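Local coordinates for peptide ABC transporter, peptide-binding protein (Thermus thermophilus, PDB 2D5W) that binds oligopeptides, here a pentapeptide, and probably delivers them to an ABC transporter for uptake into the cell, at residues Trp303-Ile308 / Leu542-Leu547; Asp324-Gln329 / Ala382-Arg387; Ile331-Asn336 / Lys369-Leu374; Leu335-Leu340 / Gln349-Thr354. One frame throughout, in Å; residues are numbered along the deposited sequence.

Contact 1: residues Trp303-Ile308 / Leu542-Leu547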
# COMPACT_ATOMS: atom_id res chain seq x y z
N TRP A 303 -6.54 4.07 5.57
CA TRP A 303 -7.37 5.23 5.31
C TRP A 303 -8.29 5.12 4.10
O TRP A 303 -7.84 5.24 2.96
CB TRP A 303 -6.45 6.45 5.19
CG TRP A 303 -7.12 7.75 4.88
CD1 TRP A 303 -8.08 8.37 5.62
CD2 TRP A 303 -6.84 8.61 3.77
NE1 TRP A 303 -8.43 9.57 5.04
CE2 TRP A 303 -7.68 9.74 3.90
CE3 TRP A 303 -5.97 8.53 2.69
CZ2 TRP A 303 -7.66 10.78 2.97
CZ3 TRP A 303 -5.95 9.57 1.77
CH2 TRP A 303 -6.79 10.68 1.92
N GLU A 304 -9.57 4.87 4.37
CA GLU A 304 -10.57 4.78 3.30
C GLU A 304 -10.83 6.22 2.87
O GLU A 304 -11.12 7.09 3.70
CB GLU A 304 -11.85 4.12 3.82
CG GLU A 304 -12.88 3.82 2.73
CD GLU A 304 -12.51 2.63 1.85
OE1 GLU A 304 -13.20 2.43 0.82
OE2 GLU A 304 -11.55 1.89 2.17
N HIS A 305 -10.76 6.46 1.57
CA HIS A 305 -10.90 7.81 1.05
C HIS A 305 -11.35 7.79 -0.40
O HIS A 305 -11.45 6.73 -1.02
CB HIS A 305 -9.54 8.51 1.11
CG HIS A 305 -8.55 7.90 0.17
ND1 HIS A 305 -7.97 6.67 0.40
CD2 HIS A 305 -8.13 8.30 -1.05
CE1 HIS A 305 -7.25 6.33 -0.66
NE2 HIS A 305 -7.32 7.30 -1.55
N ILE A 306 -11.61 8.98 -0.95
CA ILE A 306 -11.99 9.10 -2.34
C ILE A 306 -11.04 10.08 -3.02
O ILE A 306 -11.03 11.27 -2.69
CB ILE A 306 -13.44 9.63 -2.50
CG1 ILE A 306 -14.40 8.73 -1.72
CG2 ILE A 306 -13.82 9.64 -3.98
CD1 ILE A 306 -15.87 9.12 -1.86
N ASP A 307 -10.22 9.57 -3.93
CA ASP A 307 -9.33 10.45 -4.67
C ASP A 307 -10.15 11.16 -5.73
O ASP A 307 -11.19 10.67 -6.18
CB ASP A 307 -8.18 9.65 -5.28
CG ASP A 307 -7.05 9.45 -4.30
OD1 ASP A 307 -6.74 8.28 -3.98
OD2 ASP A 307 -6.48 10.46 -3.84
N ILE A 308 -9.66 12.34 -6.12
CA ILE A 308 -10.33 13.19 -7.09
C ILE A 308 -9.34 13.61 -8.17
O ILE A 308 -8.27 14.13 -7.86
CB ILE A 308 -10.84 14.48 -6.40
CG1 ILE A 308 -11.76 14.13 -5.23
CG2 ILE A 308 -11.53 15.38 -7.42
CD1 ILE A 308 -13.07 13.50 -5.62
N LEU A 542 -8.88 19.83 0.67
CA LEU A 542 -9.46 18.53 0.35
C LEU A 542 -9.01 17.94 -1.00
O LEU A 542 -9.83 17.68 -1.89
CB LEU A 542 -11.00 18.60 0.36
CG LEU A 542 -11.67 18.86 1.71
CD1 LEU A 542 -13.17 18.97 1.49
CD2 LEU A 542 -11.35 17.74 2.69
N PRO A 543 -7.70 17.71 -1.16
CA PRO A 543 -7.22 17.14 -2.43
C PRO A 543 -7.84 15.76 -2.66
O PRO A 543 -7.94 15.29 -3.79
CB PRO A 543 -5.70 17.11 -2.26
CG PRO A 543 -5.51 17.05 -0.77
CD PRO A 543 -6.57 17.98 -0.24
N ALA A 544 -8.22 15.11 -1.57
CA ALA A 544 -8.90 13.82 -1.60
C ALA A 544 -9.96 13.93 -0.51
O ALA A 544 -9.83 14.76 0.39
CB ALA A 544 -7.93 12.68 -1.29
N LEU A 545 -11.00 13.12 -0.59
CA LEU A 545 -12.06 13.16 0.41
C LEU A 545 -11.84 12.06 1.43
O LEU A 545 -11.89 10.88 1.10
CB LEU A 545 -13.43 13.00 -0.25
CG LEU A 545 -13.70 13.90 -1.46
CD1 LEU A 545 -15.12 13.67 -1.96
CD2 LEU A 545 -13.51 15.36 -1.08
N PRO A 546 -11.57 12.44 2.69
CA PRO A 546 -11.35 11.41 3.71
C PRO A 546 -12.68 10.79 4.12
O PRO A 546 -13.67 11.50 4.28
CB PRO A 546 -10.71 12.20 4.85
CG PRO A 546 -11.41 13.53 4.76
CD PRO A 546 -11.48 13.80 3.26
N LEU A 547 -12.72 9.46 4.26
CA LEU A 547 -13.96 8.80 4.65
C LEU A 547 -13.88 8.27 6.09
O LEU A 547 -14.53 8.82 6.98
CB LEU A 547 -14.32 7.68 3.67
CG LEU A 547 -14.66 8.14 2.24
CD1 LEU A 547 -15.12 6.94 1.42
CD2 LEU A 547 -15.75 9.21 2.27
O HOH W 1 -7.10 12.91 -4.95
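The indole of W303 meets P546 at its pyrrole edge, where NE1 comes within 3.5 Å of P546 CB near the ring plane, while CH2 at the benzene end touches A544 CB at 4.0 Å. With CG anti to the backbone N (chi1 179°), the ring starts beside its own carbonyl; H305 CB lies over one of its faces. An alanine in place of W303 would probably leave P546 CB and A544 CB without their aromatic neighbour and open a gap beside H305. The imidazole is fixed at two corners: H305 ND1 donates to W303 O at 2.9 Å, and H305 NE2 donates to D307 OD1 at 2.7 Å, meeting the oxygen from above the carboxylate plane. D307 OD2 and the I308 backbone N share a water with P543 O. I306 and L545 share the face opposite H305 and P546, and I306 CG1 touches L547 CD1 at 3.7 Å. E304 turns its carboxylate to R418 and R550. Between the backbones, I306 and L545 exchange both N-H...O bonds, 2.8 Å from I306 N to L545 O, and L547 N donates to E304 O. This is antiparallel pairing of strands 293-308 and 544-557, buried within a mixed beta sheet of the solute-binding protein.

Contact 2: residues Asp324-Gln329 / Ala382-Arg387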
# COMPACT_ATOMS: atom_id res chain seq x y z
N ASP A 324 -11.32 22.93 -8.38
CA ASP A 324 -11.67 24.02 -7.46
C ASP A 324 -12.01 23.41 -6.10
O ASP A 324 -12.87 22.53 -6.02
CB ASP A 324 -12.87 24.79 -8.01
CG ASP A 324 -13.08 26.13 -7.32
OD1 ASP A 324 -13.27 26.15 -6.09
OD2 ASP A 324 -13.04 27.16 -8.02
N LYS A 325 -11.36 23.87 -5.04
CA LYS A 325 -11.62 23.31 -3.72
C LYS A 325 -13.09 23.40 -3.32
O LYS A 325 -13.58 22.56 -2.57
CB LYS A 325 -10.75 23.97 -2.65
CG LYS A 325 -11.13 25.39 -2.28
CD LYS A 325 -10.28 25.89 -1.12
CE LYS A 325 -10.61 27.32 -0.75
NZ LYS A 325 -9.74 27.83 0.35
N ARG A 326 -13.80 24.42 -3.80
CA ARG A 326 -15.21 24.58 -3.46
C ARG A 326 -16.03 23.37 -3.91
O ARG A 326 -16.97 22.97 -3.23
CB ARG A 326 -15.77 25.86 -4.07
CG ARG A 326 -15.23 27.14 -3.43
CD ARG A 326 -15.71 28.38 -4.18
NE ARG A 326 -15.16 28.44 -5.52
CZ ARG A 326 -15.55 29.31 -6.46
NH1 ARG A 326 -14.98 29.28 -7.65
NH2 ARG A 326 -16.51 30.18 -6.20
N THR A 327 -15.67 22.80 -5.05
CA THR A 327 -16.38 21.64 -5.57
C THR A 327 -16.15 20.42 -4.68
O THR A 327 -17.06 19.65 -4.40
CB THR A 327 -15.91 21.29 -6.99
OG1 THR A 327 -15.99 22.46 -7.81
CG2 THR A 327 -16.77 20.19 -7.59
N ARG A 328 -14.90 20.26 -4.23
CA ARG A 328 -14.54 19.14 -3.39
C ARG A 328 -15.19 19.28 -2.01
O ARG A 328 -15.65 18.29 -1.43
CB ARG A 328 -13.02 19.03 -3.31
CG ARG A 328 -12.40 18.92 -4.71
CD ARG A 328 -10.93 18.52 -4.69
NE ARG A 328 -10.06 19.51 -4.06
CZ ARG A 328 -9.45 20.50 -4.71
NH1 ARG A 328 -8.66 21.34 -4.03
NH2 ARG A 328 -9.61 20.67 -6.01
N GLN A 329 -15.25 20.51 -1.50
CA GLN A 329 -15.88 20.76 -0.22
C GLN A 329 -17.38 20.48 -0.33
O GLN A 329 -17.99 19.91 0.58
CB GLN A 329 -15.66 22.22 0.20
CG GLN A 329 -14.20 22.60 0.38
CD GLN A 329 -14.02 24.07 0.68
OE1 GLN A 329 -14.78 24.90 0.22
NE2 GLN A 329 -12.99 24.39 1.46
N ALA A 382 -23.88 26.32 -6.41
CA ALA A 382 -24.60 27.41 -7.05
C ALA A 382 -23.65 28.57 -7.34
O ALA A 382 -23.75 29.23 -8.37
CB ALA A 382 -25.75 27.88 -6.17
N GLU A 383 -22.73 28.81 -6.41
CA GLU A 383 -21.76 29.89 -6.56
C GLU A 383 -20.89 29.69 -7.80
O GLU A 383 -20.33 30.65 -8.33
CB GLU A 383 -20.88 29.97 -5.31
CG GLU A 383 -19.90 31.13 -5.31
CD GLU A 383 -19.08 31.19 -4.03
OE1 GLU A 383 -18.23 32.11 -3.91
OE2 GLU A 383 -19.28 30.33 -3.15
N MET A 384 -20.78 28.45 -8.26
CA MET A 384 -19.97 28.16 -9.43
C MET A 384 -20.76 28.02 -10.73
O MET A 384 -20.26 27.46 -11.71
CB MET A 384 -19.11 26.91 -9.17
CG MET A 384 -18.05 27.15 -8.10
SD MET A 384 -16.99 25.73 -7.78
CE MET A 384 -18.13 24.67 -6.87
N GLY A 385 -21.98 28.53 -10.72
CA GLY A 385 -22.81 28.51 -11.92
C GLY A 385 -23.73 27.33 -12.19
O GLY A 385 -24.48 27.36 -13.16
N TRP A 386 -23.69 26.31 -11.34
CA TRP A 386 -24.54 25.14 -11.56
C TRP A 386 -26.02 25.41 -11.27
O TRP A 386 -26.36 26.06 -10.29
CB TRP A 386 -24.10 23.97 -10.68
CG TRP A 386 -22.72 23.46 -10.95
CD1 TRP A 386 -21.59 23.73 -10.24
CD2 TRP A 386 -22.34 22.56 -12.00
NE1 TRP A 386 -20.52 23.05 -10.78
CE2 TRP A 386 -20.95 22.32 -11.85
CE3 TRP A 386 -23.03 21.93 -13.04
CZ2 TRP A 386 -20.24 21.48 -12.71
CZ3 TRP A 386 -22.32 21.09 -13.90
CH2 TRP A 386 -20.94 20.87 -13.73
N ARG A 387 -26.87 24.89 -12.15
CA ARG A 387 -28.32 25.00 -12.00
C ARG A 387 -28.92 23.68 -12.46
O ARG A 387 -28.48 23.11 -13.46
CB ARG A 387 -28.89 26.14 -12.86
CG ARG A 387 -28.40 27.53 -12.46
CD ARG A 387 -29.42 28.60 -12.84
NE ARG A 387 -29.80 28.55 -14.24
CZ ARG A 387 -28.96 28.73 -15.26
NH1 ARG A 387 -29.41 28.66 -16.51
NH2 ARG A 387 -27.68 28.97 -15.03
O HOH W 2 -17.40 31.31 -8.60
O HOH W 3 -17.87 22.71 -9.83
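At the N-terminal end of helix 325-333, where D324 is the N-cap, R326 and T327 receive the side chain of M384 from the turn that follows helix 374-383. M384 CG sits over the centre of the R326 guanidinium, 3.7 Å from CZ. The methionine chain bends at chi3 (-73°), placing CE 3.2 Å from T327 OG1. D324 fixes the rotation of the R326 guanidinium in a side-on grip: NE donates to OD1 at 3.0 Å and NH1 to OD2 at 2.9 Å. The capping bond from R326 N also ends on OD1, using its anti lone pair, so that this oxygen accepts twice from one residue. Across the contact, E383 approaches the guanidinium edge with its carboxylate plane turned 88° away; the salt bridge from R326 NH2 to E383 OE1 is long, 3.5 Å. Water reinforces the join, one molecule accepting from R326 NH2 and donating to E383 O, another accepting from W386 NE1 and donating to T327 OG1, whose hydroxyl also bonds G321 O. The network D324-R326-E383 places one positive group between two carboxylates at a surface site, an arrangement likely to keep the arginine charged, while the thioether chain covers one face of that charge.

Contact 3: residues Ile331-Asn336 / Lys369-Leu374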
# COMPACT_ATOMS: atom_id res chain seq x y z
N ILE A 331 -18.93 18.39 -2.39
CA ILE A 331 -19.15 16.95 -2.43
C ILE A 331 -19.04 16.34 -1.04
O ILE A 331 -19.89 15.54 -0.65
CB ILE A 331 -18.15 16.25 -3.39
CG1 ILE A 331 -18.43 16.68 -4.83
CG2 ILE A 331 -18.27 14.73 -3.26
CD1 ILE A 331 -17.39 16.19 -5.84
N LEU A 332 -18.03 16.74 -0.28
CA LEU A 332 -17.86 16.17 1.06
C LEU A 332 -19.05 16.50 1.97
O LEU A 332 -19.47 15.66 2.77
CB LEU A 332 -16.54 16.63 1.69
CG LEU A 332 -16.13 15.86 2.96
CD1 LEU A 332 -16.12 14.36 2.68
CD2 LEU A 332 -14.75 16.32 3.42
N HIS A 333 -19.58 17.71 1.86
CA HIS A 333 -20.73 18.11 2.67
C HIS A 333 -21.96 17.26 2.30
O HIS A 333 -22.90 17.16 3.08
CB HIS A 333 -21.08 19.59 2.45
CG HIS A 333 -20.29 20.54 3.29
ND1 HIS A 333 -20.22 20.45 4.67
CD2 HIS A 333 -19.57 21.64 2.96
CE1 HIS A 333 -19.50 21.45 5.14
NE2 HIS A 333 -19.10 22.19 4.12
N ALA A 334 -21.93 16.67 1.10
CA ALA A 334 -23.04 15.85 0.64
C ALA A 334 -22.86 14.37 0.97
O ALA A 334 -23.74 13.56 0.68
CB ALA A 334 -23.24 16.03 -0.86
N LEU A 335 -21.71 14.01 1.54
CA LEU A 335 -21.45 12.62 1.92
C LEU A 335 -21.77 12.48 3.40
O LEU A 335 -21.09 13.06 4.25
CB LEU A 335 -19.98 12.26 1.66
CG LEU A 335 -19.46 12.46 0.23
CD1 LEU A 335 -18.07 11.85 0.11
CD2 LEU A 335 -20.41 11.82 -0.77
N ASN A 336 -22.80 11.71 3.72
CA ASN A 336 -23.18 11.52 5.12
C ASN A 336 -22.29 10.46 5.74
O ASN A 336 -22.72 9.34 6.02
CB ASN A 336 -24.65 11.11 5.22
CG ASN A 336 -25.14 11.12 6.65
OD1 ASN A 336 -24.39 11.45 7.57
ND2 ASN A 336 -26.41 10.77 6.84
N LYS A 369 -13.41 20.26 9.85
CA LYS A 369 -14.31 19.15 9.58
C LYS A 369 -15.48 19.59 8.70
O LYS A 369 -16.01 20.70 8.85
CB LYS A 369 -14.86 18.57 10.88
CG LYS A 369 -13.81 18.04 11.84
CD LYS A 369 -14.46 17.51 13.11
CE LYS A 369 -13.42 17.03 14.11
NZ LYS A 369 -14.04 16.55 15.37
N TYR A 370 -15.89 18.72 7.79
CA TYR A 370 -17.00 19.01 6.89
C TYR A 370 -18.19 18.13 7.23
O TYR A 370 -18.28 16.97 6.80
CB TYR A 370 -16.56 18.77 5.44
CG TYR A 370 -15.46 19.69 5.00
CD1 TYR A 370 -15.74 20.88 4.33
CD2 TYR A 370 -14.12 19.39 5.26
CE1 TYR A 370 -14.73 21.74 3.92
CE2 TYR A 370 -13.10 20.24 4.86
CZ TYR A 370 -13.41 21.42 4.19
OH TYR A 370 -12.40 22.25 3.78
N GLU A 371 -19.12 18.68 8.00
CA GLU A 371 -20.30 17.94 8.41
C GLU A 371 -21.26 17.72 7.25
O GLU A 371 -21.20 18.41 6.24
CB GLU A 371 -21.02 18.68 9.55
CG GLU A 371 -21.85 19.89 9.11
CD GLU A 371 -21.04 21.15 8.85
OE1 GLU A 371 -19.79 21.08 8.83
OE2 GLU A 371 -21.65 22.21 8.66
N PHE A 372 -22.14 16.73 7.40
CA PHE A 372 -23.13 16.44 6.38
C PHE A 372 -24.14 17.58 6.37
O PHE A 372 -24.83 17.81 7.36
CB PHE A 372 -23.82 15.11 6.70
CG PHE A 372 -24.91 14.76 5.73
CD1 PHE A 372 -24.64 14.64 4.37
CD2 PHE A 372 -26.21 14.54 6.17
CE1 PHE A 372 -25.65 14.31 3.46
CE2 PHE A 372 -27.22 14.21 5.27
CZ PHE A 372 -26.94 14.09 3.92
N ASP A 373 -24.21 18.30 5.26
CA ASP A 373 -25.14 19.42 5.12
C ASP A 373 -25.38 19.69 3.64
O ASP A 373 -24.57 20.35 2.98
CB ASP A 373 -24.56 20.67 5.77
CG ASP A 373 -25.56 21.81 5.86
OD1 ASP A 373 -26.40 21.94 4.94
OD2 ASP A 373 -25.50 22.58 6.84
N LEU A 374 -26.50 19.19 3.13
CA LEU A 374 -26.82 19.38 1.72
C LEU A 374 -27.02 20.84 1.35
O LEU A 374 -26.76 21.23 0.21
CB LEU A 374 -28.06 18.56 1.35
CG LEU A 374 -27.89 17.04 1.49
CD1 LEU A 374 -29.18 16.35 1.09
CD2 LEU A 374 -26.74 16.56 0.62
O HOH W 4 -19.42 14.64 5.72
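H333, at the C-terminal end of helix 325-333, donates from ND1 to E371 O in the loop that leads to the N-cap of helix 374-383. The bond is 2.8 Å long and nearly straight (173°), lying in both the imidazole and the carbonyl plane. A second bond runs the other way: D373 N donates to H333 O at 2.8 Å, so this carbonyl at the helix end finds its donor in the loop. D373 in turn caps the next helix, its OD1 accepting from K376 N. A water lies within bonding distance of both Y370 O and L335 O. Y370 OH bonds A539 O, and E371 OE2 pairs with K376 NZ while E371 OE1 stays beside H333 CE1.

The edge of Y370 meets the face of the H333 ring in an offset edge-to-face pair, planes at 67°, and L332 CD2 touches Y370 CD2 at 3.6 Å. A334 CB rests against L374 CD2. F372, its CG anti to the backbone N, lies beneath N336, whose side-chain amide is almost parallel to the ring while OD1 accepts from G339 N. An alanine at F372 would probably strip the flat support from the N336 amide and leave it freer to turn. N336 CB stands over the centre of the F372 phenyl ring, 3.6 Å from its centroid and only 9° off the ring normal.

Contact 4: residues Leu335-Leu340 / Gln349-Thr354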
# COMPACT_ATOMS: atom_id res chain seq x y z
N LEU A 335 -21.71 14.01 1.54
CA LEU A 335 -21.45 12.62 1.92
C LEU A 335 -21.77 12.48 3.40
O LEU A 335 -21.09 13.06 4.25
CB LEU A 335 -19.98 12.26 1.66
CG LEU A 335 -19.46 12.46 0.23
CD1 LEU A 335 -18.07 11.85 0.11
CD2 LEU A 335 -20.41 11.82 -0.77
N ASN A 336 -22.80 11.71 3.72
CA ASN A 336 -23.18 11.52 5.12
C ASN A 336 -22.29 10.46 5.74
O ASN A 336 -22.72 9.34 6.02
CB ASN A 336 -24.65 11.11 5.22
CG ASN A 336 -25.14 11.12 6.65
OD1 ASN A 336 -24.39 11.45 7.57
ND2 ASN A 336 -26.41 10.77 6.84
N ARG A 337 -21.03 10.84 5.97
CA ARG A 337 -20.04 9.94 6.53
C ARG A 337 -20.37 9.48 7.95
O ARG A 337 -20.22 8.30 8.27
CB ARG A 337 -18.66 10.60 6.49
CG ARG A 337 -18.19 10.92 5.08
CD ARG A 337 -16.88 11.67 5.10
NE ARG A 337 -17.02 12.98 5.71
CZ ARG A 337 -16.02 13.67 6.25
NH1 ARG A 337 -16.26 14.86 6.79
NH2 ARG A 337 -14.79 13.19 6.24
N GLU A 338 -20.82 10.39 8.80
CA GLU A 338 -21.16 10.00 10.16
C GLU A 338 -22.33 9.03 10.14
O GLU A 338 -22.36 8.06 10.90
CB GLU A 338 -21.49 11.22 11.02
CG GLU A 338 -21.80 10.87 12.47
CD GLU A 338 -20.64 10.20 13.19
OE1 GLU A 338 -20.89 9.53 14.21
OE2 GLU A 338 -19.48 10.35 12.76
N GLY A 339 -23.31 9.28 9.28
CA GLY A 339 -24.46 8.39 9.19
C GLY A 339 -24.02 7.02 8.70
O GLY A 339 -24.50 5.99 9.17
N LEU A 340 -23.09 7.02 7.75
CA LEU A 340 -22.57 5.78 7.18
C LEU A 340 -21.83 4.94 8.21
O LEU A 340 -22.12 3.75 8.37
CB LEU A 340 -21.63 6.10 6.01
CG LEU A 340 -21.05 4.97 5.16
CD1 LEU A 340 -20.04 4.15 5.93
CD2 LEU A 340 -22.19 4.14 4.65
N GLN A 349 -15.46 2.33 13.32
CA GLN A 349 -14.44 2.77 12.37
C GLN A 349 -14.89 4.22 12.21
O GLN A 349 -15.90 4.50 11.55
CB GLN A 349 -14.51 1.99 11.05
CG GLN A 349 -13.92 0.59 11.20
CD GLN A 349 -13.71 -0.13 9.88
OE1 GLN A 349 -12.70 -0.81 9.69
NE2 GLN A 349 -14.67 -0.00 8.97
N PRO A 350 -14.17 5.15 12.84
CA PRO A 350 -14.49 6.58 12.82
C PRO A 350 -14.26 7.36 11.54
O PRO A 350 -13.36 7.06 10.76
CB PRO A 350 -13.65 7.13 13.95
CG PRO A 350 -12.39 6.34 13.80
CD PRO A 350 -12.90 4.92 13.57
N VAL A 351 -15.09 8.38 11.35
CA VAL A 351 -14.96 9.26 10.21
C VAL A 351 -13.58 9.89 10.29
O VAL A 351 -13.12 10.26 11.38
CB VAL A 351 -16.04 10.37 10.24
CG1 VAL A 351 -15.78 11.38 9.14
CG2 VAL A 351 -17.42 9.76 10.10
N ALA A 352 -12.91 9.98 9.14
CA ALA A 352 -11.58 10.57 9.05
C ALA A 352 -11.68 11.97 8.46
O ALA A 352 -12.51 12.22 7.58
CB ALA A 352 -10.70 9.70 8.16
N HIS A 353 -10.83 12.87 8.94
CA HIS A 353 -10.81 14.26 8.47
C HIS A 353 -9.44 14.64 7.93
O HIS A 353 -9.24 15.75 7.42
CB HIS A 353 -11.18 15.19 9.62
CG HIS A 353 -12.50 14.86 10.25
ND1 HIS A 353 -13.70 15.08 9.62
CD2 HIS A 353 -12.80 14.28 11.44
CE1 HIS A 353 -14.69 14.65 10.39
NE2 HIS A 353 -14.16 14.16 11.50
N THR A 354 -8.50 13.71 8.05
CA THR A 354 -7.13 13.89 7.58
C THR A 354 -6.67 12.54 7.00
O THR A 354 -7.41 11.56 7.08
CB THR A 354 -6.22 14.34 8.74
OG1 THR A 354 -4.88 14.51 8.27
CG2 THR A 354 -6.23 13.33 9.88
O HOH W 5 -13.98 16.48 7.35
O HOH W 6 -16.97 9.05 13.55
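V351 fits against R337 at the start of helix 337-345, and the tight part of the contact lies between these two. V351 CG1 rests over one face of the R337 guanidinium, toward its rim, 3.6 Å from NH2 and 3.7 Å from CZ, and the two side chains cross at about a right angle. The other methyl of V351, CG2, faces R337 CB and approaches E338 OE2 to 3.4 Å. The bend of the arginine at chi3 (-65°) turns NE out of line with the CB-CG-CD chain. Beyond it R337 NH2 lies 2.8 Å from A352 O, and it donates to P546 O on strand 544-557, while NH1 donates to Y370 O; R337 thus reaches both a strand and the loop before helix 374-383.

At H353 the contact is looser and relies on water. The H353 ring stands at 89° to the guanidinium, and its ND1 stays 3.8 Å from R337 NH1; a water bridges the two, accepting from R337 NH1 at 2.9 Å and lying 2.7 Å from H353 ND1. On the exposed side, at E338, a second water accepts from V351 N and donates to E338 OE2 at 2.9 Å. One helix turn thus meets the loop through a buried cation with a methyl on its face, its NH2 bonded to P546 O and its NH1 to Y370 O and a water; these carbonyl dipoles would probably help to stabilise its charge.

In the fold
Along the chain, contact 1 closes the widest loop and the other three are nested inside it. Contact 2 encloses contacts 3 and 4, which begin from overlapping residues (L335 and N336) and lie about 9 Å apart between centres. Helix 325-333 serves contacts 2 and 3, whose centres are about 14 Å apart, and helix 337-345 follows it into contact 4. Contact 1, on strands of the mixed sheet, lies about 11 Å from contact 4 and 13 Å from contact 3, centre to centre; L545 packs on I331. Contact 2 is outermost. Together they join two successive helices and the loops that follow them to one buried strand pair of the binding protein.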